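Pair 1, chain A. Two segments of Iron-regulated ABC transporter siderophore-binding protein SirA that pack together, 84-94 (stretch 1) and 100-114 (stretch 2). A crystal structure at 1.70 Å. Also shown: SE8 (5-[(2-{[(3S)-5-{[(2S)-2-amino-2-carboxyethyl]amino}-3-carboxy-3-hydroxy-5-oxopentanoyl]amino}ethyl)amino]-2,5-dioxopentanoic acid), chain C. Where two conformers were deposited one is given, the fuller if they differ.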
# COMPACT_ATOMS: atom_id res chain seq x y z
N PRO A 84 -19.26 0.71 17.09
CA PRO A 84 -17.96 0.05 17.15
C PRO A 84 -17.33 0.20 18.53
O PRO A 84 -17.69 1.12 19.28
CB PRO A 84 -17.13 0.83 16.13
CG PRO A 84 -17.79 2.15 16.01
CD PRO A 84 -19.22 2.03 16.45
N ASP A 85 -16.44 -0.70 18.86
CA ASP A 85 -15.61 -0.52 20.04
C ASP A 85 -14.17 -0.12 19.71
O ASP A 85 -13.38 0.16 20.62
CB ASP A 85 -15.69 -1.72 21.00
CG ASP A 85 -15.52 -3.05 20.33
OD1 ASP A 85 -14.85 -3.13 19.28
OD2 ASP A 85 -16.04 -4.05 20.88
N LEU A 86 -13.84 -0.08 18.41
CA LEU A 86 -12.52 0.37 17.97
C LEU A 86 -12.63 0.90 16.54
O LEU A 86 -13.27 0.25 15.68
CB LEU A 86 -11.51 -0.77 18.00
CG LEU A 86 -10.08 -0.43 17.56
CD1 LEU A 86 -9.45 0.60 18.53
CD2 LEU A 86 -9.24 -1.68 17.48
N ILE A 87 -12.06 2.07 16.31
CA ILE A 87 -11.95 2.62 14.95
C ILE A 87 -10.48 2.72 14.61
O ILE A 87 -9.69 3.21 15.42
CB ILE A 87 -12.63 4.00 14.84
CG1 ILE A 87 -14.13 3.85 15.18
CG2 ILE A 87 -12.40 4.65 13.43
CD1 ILE A 87 -14.80 5.19 15.48
N VAL A 88 -10.09 2.25 13.42
CA VAL A 88 -8.70 2.38 12.98
C VAL A 88 -8.66 3.43 11.86
O VAL A 88 -9.30 3.27 10.80
CB VAL A 88 -8.08 1.03 12.47
CG1 VAL A 88 -6.63 1.21 12.03
CG2 VAL A 88 -8.15 -0.06 13.56
N ALA A 89 -7.94 4.52 12.11
CA ALA A 89 -7.94 5.70 11.25
C ALA A 89 -6.50 5.96 10.84
O ALA A 89 -5.60 5.25 11.28
CB ALA A 89 -8.48 6.93 12.01
N SER A 90 -6.32 6.96 9.97
CA SER A 90 -4.98 7.44 9.59
C SER A 90 -4.96 8.96 9.70
O SER A 90 -5.99 9.63 9.51
CB SER A 90 -4.64 6.99 8.15
OG SER A 90 -5.47 7.64 7.19
N LYS A 91 -3.78 9.52 9.97
CA LYS A 91 -3.65 10.98 9.98
C LYS A 91 -3.87 11.50 8.57
O LYS A 91 -4.59 12.48 8.35
CB LYS A 91 -2.26 11.37 10.54
CG LYS A 91 -2.03 12.87 10.74
CD LYS A 91 -0.96 13.04 11.82
CE LYS A 91 0.22 13.90 11.37
NZ LYS A 91 -0.13 15.36 11.27
N VAL A 92 -3.32 10.80 7.57
CA VAL A 92 -3.47 11.31 6.22
C VAL A 92 -4.95 11.47 5.77
O VAL A 92 -5.31 12.48 5.15
CB VAL A 92 -2.61 10.54 5.20
CG1 VAL A 92 -3.07 9.10 5.05
CG2 VAL A 92 -2.64 11.28 3.88
N ARG A 93 -5.81 10.51 6.09
CA ARG A 93 -7.20 10.62 5.68
C ARG A 93 -8.07 11.37 6.68
O ARG A 93 -8.96 12.11 6.28
CB ARG A 93 -7.83 9.24 5.48
CG ARG A 93 -7.09 8.31 4.50
CD ARG A 93 -6.94 8.91 3.15
NE ARG A 93 -6.36 7.91 2.26
CZ ARG A 93 -5.77 8.18 1.11
NH1 ARG A 93 -5.66 9.44 0.69
NH2 ARG A 93 -5.30 7.19 0.36
N ASN A 94 -7.79 11.17 7.96
CA ASN A 94 -8.81 11.50 8.97
C ASN A 94 -8.35 12.51 10.02
O ASN A 94 -9.04 12.69 11.02
CB ASN A 94 -9.28 10.24 9.72
CG ASN A 94 -9.57 9.06 8.78
OD1 ASN A 94 -8.96 7.99 8.92
ND2 ASN A 94 -10.54 9.23 7.87
N GLN A 100 -13.95 13.77 16.24
CA GLN A 100 -15.31 13.30 15.97
C GLN A 100 -15.36 11.77 16.01
O GLN A 100 -16.30 11.18 16.54
CB GLN A 100 -15.82 13.85 14.64
CG GLN A 100 -15.98 15.38 14.63
CD GLN A 100 -16.30 15.98 13.26
OE1 GLN A 100 -17.46 16.07 12.87
NE2 GLN A 100 -15.26 16.42 12.55
N LEU A 101 -14.32 11.13 15.46
CA LEU A 101 -14.19 9.68 15.52
C LEU A 101 -14.06 9.21 16.97
O LEU A 101 -14.71 8.24 17.36
CB LEU A 101 -12.98 9.18 14.71
CG LEU A 101 -13.13 9.30 13.20
CD1 LEU A 101 -11.78 8.98 12.57
CD2 LEU A 101 -14.23 8.36 12.64
N SER A 102 -13.25 9.92 17.76
CA SER A 102 -13.04 9.57 19.17
C SER A 102 -14.31 9.70 19.99
O SER A 102 -14.47 9.02 20.99
CB SER A 102 -11.92 10.44 19.80
OG SER A 102 -10.68 10.12 19.20
N LYS A 103 -15.23 10.56 19.57
CA LYS A 103 -16.52 10.68 20.28
C LYS A 103 -17.41 9.46 20.06
O LYS A 103 -18.28 9.14 20.87
CB LYS A 103 -17.25 11.96 19.90
CG LYS A 103 -16.60 13.21 20.46
CD LYS A 103 -17.23 14.47 19.92
CE LYS A 103 -18.69 14.61 20.31
NZ LYS A 103 -19.26 15.83 19.63
N ILE A 104 -17.19 8.76 18.95
CA ILE A 104 -17.91 7.53 18.67
C ILE A 104 -17.36 6.31 19.40
O ILE A 104 -18.10 5.54 20.03
CB ILE A 104 -17.97 7.27 17.12
CG1 ILE A 104 -18.58 8.49 16.40
CG2 ILE A 104 -18.66 5.92 16.81
CD1 ILE A 104 -18.47 8.44 14.87
N ALA A 105 -16.04 6.10 19.30
CA ALA A 105 -15.37 4.97 19.89
C ALA A 105 -13.88 5.24 20.01
O ALA A 105 -13.36 6.12 19.29
CB ALA A 105 -15.59 3.71 19.02
N PRO A 106 -13.18 4.48 20.87
CA PRO A 106 -11.72 4.60 20.93
C PRO A 106 -11.17 4.46 19.52
O PRO A 106 -11.54 3.52 18.80
CB PRO A 106 -11.31 3.40 21.78
CG PRO A 106 -12.49 3.16 22.67
CD PRO A 106 -13.67 3.42 21.77
N THR A 107 -10.33 5.41 19.14
CA THR A 107 -9.84 5.49 17.77
C THR A 107 -8.32 5.51 17.82
O THR A 107 -7.71 6.32 18.56
CB THR A 107 -10.34 6.77 17.08
OG1 THR A 107 -11.76 6.74 16.98
CG2 THR A 107 -9.75 6.89 15.65
N VAL A 108 -7.70 4.62 17.05
CA VAL A 108 -6.23 4.62 16.95
C VAL A 108 -5.86 4.94 15.51
O VAL A 108 -6.62 4.66 14.59
CB VAL A 108 -5.62 3.28 17.42
CG1 VAL A 108 -5.98 3.05 18.89
CG2 VAL A 108 -6.15 2.09 16.57
N SER A 109 -4.70 5.58 15.32
CA SER A 109 -4.34 6.13 13.99
C SER A 109 -2.86 5.92 13.64
O SER A 109 -1.99 6.22 14.47
CB SER A 109 -4.64 7.63 13.97
OG SER A 109 -4.41 8.22 12.68
N THR A 110 -2.56 5.41 12.44
CA THR A 110 -1.19 5.42 11.92
C THR A 110 -1.02 6.73 11.17
O THR A 110 -1.98 7.42 10.87
CB THR A 110 -0.98 4.31 10.90
OG1 THR A 110 -2.10 4.34 9.99
CG2 THR A 110 -0.92 2.92 11.58
N ASP A 111 0.22 7.06 10.84
CA ASP A 111 0.49 8.29 10.09
C ASP A 111 -0.12 8.20 8.68
O ASP A 111 -0.76 9.14 8.19
CB ASP A 111 1.99 8.46 9.93
CG ASP A 111 2.66 9.09 11.14
OD1 ASP A 111 2.01 9.85 11.90
OD2 ASP A 111 3.89 8.88 11.28
N THR A 112 0.12 7.08 8.00
CA THR A 112 -0.41 6.95 6.64
C THR A 112 -1.03 5.58 6.42
O THR A 112 -1.27 4.84 7.36
CB THR A 112 0.64 7.26 5.54
OG1 THR A 112 0.01 7.38 4.22
CG2 THR A 112 1.70 6.18 5.57
N VAL A 113 -1.29 5.27 5.15
CA VAL A 113 -2.14 4.13 4.84
C VAL A 113 -1.37 2.94 4.32
O VAL A 113 -1.95 1.87 4.15
CB VAL A 113 -3.26 4.51 3.82
CG1 VAL A 113 -4.14 5.64 4.38
CG2 VAL A 113 -2.65 4.88 2.43
N PHE A 114 -0.09 3.15 3.98
CA PHE A 114 0.63 2.11 3.20
C PHE A 114 1.73 1.39 3.98
O PHE A 114 2.35 0.44 3.44
CB PHE A 114 1.19 2.68 1.88
CG PHE A 114 2.09 3.87 2.06
CD1 PHE A 114 3.40 3.71 2.58
CD2 PHE A 114 1.64 5.15 1.74
CE1 PHE A 114 4.23 4.84 2.77
CE2 PHE A 114 2.44 6.27 1.90
CZ PHE A 114 3.76 6.12 2.41
C1 SE8 C . -7.10 9.68 -3.28
C2 SE8 C . -6.81 9.24 -4.69
C3 SE8 C . -7.30 7.82 -4.92
N4 SE8 C . -6.58 6.83 -4.12
C5 SE8 C . -5.53 6.18 -4.60
C6 SE8 C . -4.77 5.31 -3.62
C7 SE8 C . -3.76 6.14 -2.83
C8 SE8 C . -3.16 5.23 -1.74
C9 SE8 C . -1.97 5.85 -1.00
N10 SE8 C . -1.99 7.16 -0.77
C11 SE8 C . -0.89 7.75 -0.04
C12 SE8 C . -1.37 8.39 1.25
N13 SE8 C . -0.42 9.36 1.77
C14 SE8 C . -0.34 10.66 1.35
C15 SE8 C . -1.49 11.28 0.62
C16 SE8 C . -1.29 10.76 -0.79
C17 SE8 C . -2.54 10.55 -1.59
C18 SE8 C . -2.55 11.27 -2.85
O19 SE8 C . -8.29 9.98 -2.99
O20 SE8 C . -6.15 9.79 -2.48
N21 SE8 C . -5.35 9.33 -4.92
O22 SE8 C . -5.15 6.25 -5.75
C23 SE8 C . -2.71 6.72 -3.76
O24 SE8 C . -1.80 5.97 -4.20
O25 SE8 C . -2.75 7.94 -4.05
O26 SE8 C . -4.45 7.27 -2.25
O27 SE8 C . -1.06 5.12 -0.62
O28 SE8 C . 0.66 11.34 1.52
O29 SE8 C . -3.41 9.73 -1.28
O30 SE8 C . -3.24 10.83 -3.77
O31 SE8 C . -1.83 12.29 -3.00
O HOH W 1 -19.68 3.07 19.64

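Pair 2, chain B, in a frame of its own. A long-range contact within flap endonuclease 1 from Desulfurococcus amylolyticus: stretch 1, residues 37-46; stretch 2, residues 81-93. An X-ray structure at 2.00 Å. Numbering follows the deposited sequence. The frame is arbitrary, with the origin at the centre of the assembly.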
# COMPACT_ATOMS: atom_id res chain seq x y z
N ILE B 37 -11.90 12.67 2.80
CA ILE B 37 -11.45 11.65 3.73
C ILE B 37 -10.89 10.49 2.91
O ILE B 37 -11.57 9.95 2.04
CB ILE B 37 -12.60 11.17 4.64
CG1 ILE B 37 -13.18 12.35 5.43
CG2 ILE B 37 -12.11 10.02 5.58
CD1 ILE B 37 -14.49 12.06 6.18
N ILE B 38 -9.64 10.13 3.18
CA ILE B 38 -8.99 9.03 2.46
C ILE B 38 -8.64 7.94 3.45
O ILE B 38 -7.98 8.21 4.47
CB ILE B 38 -7.73 9.51 1.69
CG1 ILE B 38 -8.06 10.62 0.69
CG2 ILE B 38 -7.02 8.33 0.99
CD1 ILE B 38 -9.00 10.23 -0.42
N VAL B 39 -9.11 6.72 3.18
CA VAL B 39 -8.79 5.60 4.06
C VAL B 39 -7.57 4.83 3.54
O VAL B 39 -7.61 4.22 2.48
CB VAL B 39 -10.02 4.72 4.39
CG1 VAL B 39 -10.67 4.14 3.15
CG2 VAL B 39 -9.66 3.61 5.39
N ILE B 40 -6.49 4.89 4.30
CA ILE B 40 -5.20 4.37 3.85
C ILE B 40 -4.91 3.02 4.46
O ILE B 40 -4.86 2.87 5.69
CB ILE B 40 -4.05 5.36 4.22
CG1 ILE B 40 -4.37 6.77 3.69
CG2 ILE B 40 -2.69 4.84 3.68
CD1 ILE B 40 -3.52 7.89 4.33
N ASP B 41 -4.71 2.01 3.61
CA ASP B 41 -4.39 0.70 4.12
C ASP B 41 -3.06 0.79 4.86
O ASP B 41 -2.06 1.27 4.32
CB ASP B 41 -4.33 -0.35 3.02
CG ASP B 41 -4.09 -1.72 3.56
OD1 ASP B 41 -5.07 -2.37 4.00
OD2 ASP B 41 -2.92 -2.15 3.59
N GLY B 42 -3.10 0.35 6.11
CA GLY B 42 -1.98 0.50 7.04
C GLY B 42 -0.74 -0.30 6.65
O GLY B 42 0.33 0.27 6.49
N TYR B 43 -0.89 -1.61 6.46
CA TYR B 43 0.26 -2.47 6.14
C TYR B 43 0.90 -2.05 4.83
O TYR B 43 2.13 -1.99 4.73
CB TYR B 43 -0.12 -3.97 6.11
CG TYR B 43 -0.42 -4.59 7.47
CD1 TYR B 43 -0.55 -3.80 8.61
CD2 TYR B 43 -0.60 -5.97 7.60
CE1 TYR B 43 -0.84 -4.38 9.85
CE2 TYR B 43 -0.88 -6.55 8.84
CZ TYR B 43 -1.00 -5.75 9.95
OH TYR B 43 -1.30 -6.31 11.18
N ASN B 44 0.09 -1.74 3.82
CA ASN B 44 0.64 -1.37 2.52
C ASN B 44 1.47 -0.10 2.62
O ASN B 44 2.57 -0.02 2.06
CB ASN B 44 -0.43 -1.21 1.44
CG ASN B 44 0.13 -1.33 0.06
OD1 ASN B 44 0.16 -2.44 -0.52
ND2 ASN B 44 0.59 -0.22 -0.50
N ALA B 45 0.95 0.90 3.33
CA ALA B 45 1.69 2.14 3.55
C ALA B 45 3.00 1.88 4.27
O ALA B 45 4.03 2.42 3.88
CB ALA B 45 0.83 3.18 4.32
N LEU B 46 2.97 1.06 5.32
CA LEU B 46 4.20 0.80 6.08
C LEU B 46 5.24 0.10 5.22
O LEU B 46 6.43 0.39 5.33
CB LEU B 46 3.90 0.01 7.38
CG LEU B 46 3.01 0.73 8.39
CD1 LEU B 46 2.73 -0.13 9.64
CD2 LEU B 46 3.60 2.07 8.80
N ASN B 81 2.38 15.70 5.37
CA ASN B 81 2.19 16.23 4.00
C ASN B 81 0.77 16.11 3.52
O ASN B 81 0.23 17.02 2.88
CB ASN B 81 3.08 15.51 3.01
CG ASN B 81 4.53 15.90 3.13
OD1 ASN B 81 4.88 17.09 3.30
ND2 ASN B 81 5.40 14.90 3.00
N ILE B 82 0.16 14.96 3.81
CA ILE B 82 -1.21 14.65 3.42
C ILE B 82 -2.17 15.64 4.09
O ILE B 82 -3.02 16.23 3.43
CB ILE B 82 -1.54 13.17 3.74
CG1 ILE B 82 -0.83 12.26 2.74
CG2 ILE B 82 -3.02 12.91 3.72
CD1 ILE B 82 -0.93 10.77 3.09
N VAL B 83 -2.00 15.82 5.39
CA VAL B 83 -2.76 16.82 6.15
C VAL B 83 -2.54 18.26 5.64
O VAL B 83 -3.50 19.02 5.51
CB VAL B 83 -2.48 16.71 7.67
CG1 VAL B 83 -3.05 17.90 8.43
CG2 VAL B 83 -3.04 15.39 8.23
N GLU B 84 -1.28 18.61 5.33
CA GLU B 84 -0.94 19.94 4.78
C GLU B 84 -1.60 20.20 3.42
O GLU B 84 -1.84 21.36 3.05
CB GLU B 84 0.58 20.13 4.67
CG GLU B 84 1.25 20.43 6.01
CD GLU B 84 2.77 20.33 5.98
OE1 GLU B 84 3.33 19.86 4.97
OE2 GLU B 84 3.41 20.71 6.99
N ALA B 85 -1.87 19.13 2.69
CA ALA B 85 -2.61 19.21 1.44
C ALA B 85 -4.13 19.33 1.65
O ALA B 85 -4.87 19.51 0.68
CB ALA B 85 -2.29 18.01 0.57
N GLY B 86 -4.58 19.24 2.90
CA GLY B 86 -6.01 19.36 3.21
C GLY B 86 -6.78 18.04 3.21
O GLY B 86 -8.00 18.02 3.40
N ILE B 87 -6.06 16.94 3.00
CA ILE B 87 -6.66 15.60 3.04
C ILE B 87 -6.89 15.19 4.50
O ILE B 87 -6.08 15.47 5.37
CB ILE B 87 -5.80 14.56 2.28
CG1 ILE B 87 -5.79 14.87 0.77
CG2 ILE B 87 -6.30 13.15 2.51
CD1 ILE B 87 -4.60 14.28 0.02
N LYS B 88 -8.02 14.54 4.75
CA LYS B 88 -8.32 14.01 6.07
C LYS B 88 -8.03 12.51 6.09
O LYS B 88 -8.87 11.71 5.66
CB LYS B 88 -9.77 14.32 6.46
CG LYS B 88 -10.07 15.83 6.49
CD LYS B 88 -11.48 16.13 6.95
CE LYS B 88 -11.66 17.63 7.14
NZ LYS B 88 -13.09 18.01 7.20
N PRO B 89 -6.83 12.12 6.55
CA PRO B 89 -6.48 10.71 6.46
C PRO B 89 -6.96 9.87 7.64
O PRO B 89 -7.02 10.35 8.78
CB PRO B 89 -4.95 10.74 6.41
CG PRO B 89 -4.57 11.95 7.24
CD PRO B 89 -5.76 12.91 7.21
N VAL B 90 -7.30 8.62 7.34
CA VAL B 90 -7.57 7.62 8.36
C VAL B 90 -6.91 6.33 7.88
O VAL B 90 -7.02 5.96 6.71
CB VAL B 90 -9.10 7.44 8.63
CG1 VAL B 90 -9.89 7.25 7.32
CG2 VAL B 90 -9.37 6.28 9.62
N TYR B 91 -6.19 5.66 8.78
CA TYR B 91 -5.53 4.42 8.43
C TYR B 91 -6.41 3.25 8.84
O TYR B 91 -7.25 3.38 9.73
CB TYR B 91 -4.15 4.33 9.10
CG TYR B 91 -3.13 5.23 8.42
CD1 TYR B 91 -2.27 4.74 7.44
CD2 TYR B 91 -3.04 6.58 8.76
CE1 TYR B 91 -1.33 5.57 6.81
CE2 TYR B 91 -2.12 7.42 8.14
CZ TYR B 91 -1.27 6.91 7.17
OH TYR B 91 -0.37 7.75 6.58
N VAL B 92 -6.24 2.11 8.18
CA VAL B 92 -6.94 0.90 8.56
C VAL B 92 -5.94 -0.24 8.69
O VAL B 92 -5.13 -0.47 7.79
CB VAL B 92 -8.10 0.54 7.59
CG1 VAL B 92 -7.63 0.46 6.14
CG2 VAL B 92 -8.82 -0.75 8.04
N PHE B 93 -5.98 -0.94 9.83
CA PHE B 93 -5.04 -2.01 10.09
C PHE B 93 -5.72 -3.36 10.10
O PHE B 93 -6.84 -3.51 10.61
CB PHE B 93 -4.28 -1.75 11.40
CG PHE B 93 -3.31 -0.61 11.31
CD1 PHE B 93 -2.07 -0.79 10.70
CD2 PHE B 93 -3.63 0.64 11.83
CE1 PHE B 93 -1.15 0.28 10.61
CE2 PHE B 93 -2.73 1.71 11.74
CZ PHE B 93 -1.49 1.53 11.13
O HOH W 2 -3.44 -2.86 7.19

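What backbone arrangement do the two pairs share? In each, a strand lies parallel to a second strand, and the first strand runs straight into a helix; fourteen central residues superpose with an RMSD of 0.8 Å. The strand axes cross at -31° in pair 1 and -30° in pair 2. The hydrogen-bond ladder is also common. Ile A87 N donates to Pro A106 O (2.9 Å) and Ala A89 N to Val A108 O (2.8 Å), as Ile B38 N does to Lys B88 O (3.0 Å) and Ile B40 N to Val B90 O (2.7 Å). The last rung the two share reaches the first helical residue: Lys A91 N to Thr A110 O (2.9 Å), matched by Gly B42 N to Val B92 O (2.8 Å).

How is the sheet face bearing Ile A87 and Ala A89 filled, compared with that of Ile B38 and Ile B40? Pair 1 combines a small residue with a helix: Ala A89 CB meets Leu A101 CD1 at 3.9 Å, and Ile A87 CD1 lies 3.9 Å from Ala A105 CB. In pair 2 Ile B40 takes the alanine position and reaches further, its CD1 lying 3.8 Å from Pro B89 CB and 4.1 Å from Ile B82 CD1. Where pair 1 has Ser A109, pair 2 has Tyr B91, whose ring lies with one face against Ile B40 CB, 4.1 Å from the ring centroid.

Does the opposite face differ as much? Less so. Val A88 and Val A108 match Val B39 and Val B90, and both couples touch: Val A88 CG2 to Val A108 CG2 at 4.2 Å, Val B39 CB to Val B90 CG1 at 3.9 Å. Val B92, of similar shape but apolar, stands where pair 1 has Thr A110, and its CG1 packs 3.8 Å from Val B39 CG2.

How does each chain turn from strand into helix? Matching residues cap it: Ser A90 OG accepts from Arg A93 N (3.1 Å), and Asp B41 OD2 from Asn B44 N (3.0 Å). Next come Lys A91 and Gly B42. The glycine leaves room for Phe B93; a CB there would sit 2.4 Å from Phe B93 CD1. Pair 1 has Asp A111 at the phenylalanine position and accommodates the lysine CB, while Asp A111 O accepts a further bond from Val A92 N (3.1 Å). In pair 1, Arg A93 NH2 donates to SE8 O26 at 2.7 Å. In pair 2, Leu B46 CD1 packs at the edge of the Phe B93 ring, 4.0 Å from Phe B93 CE1.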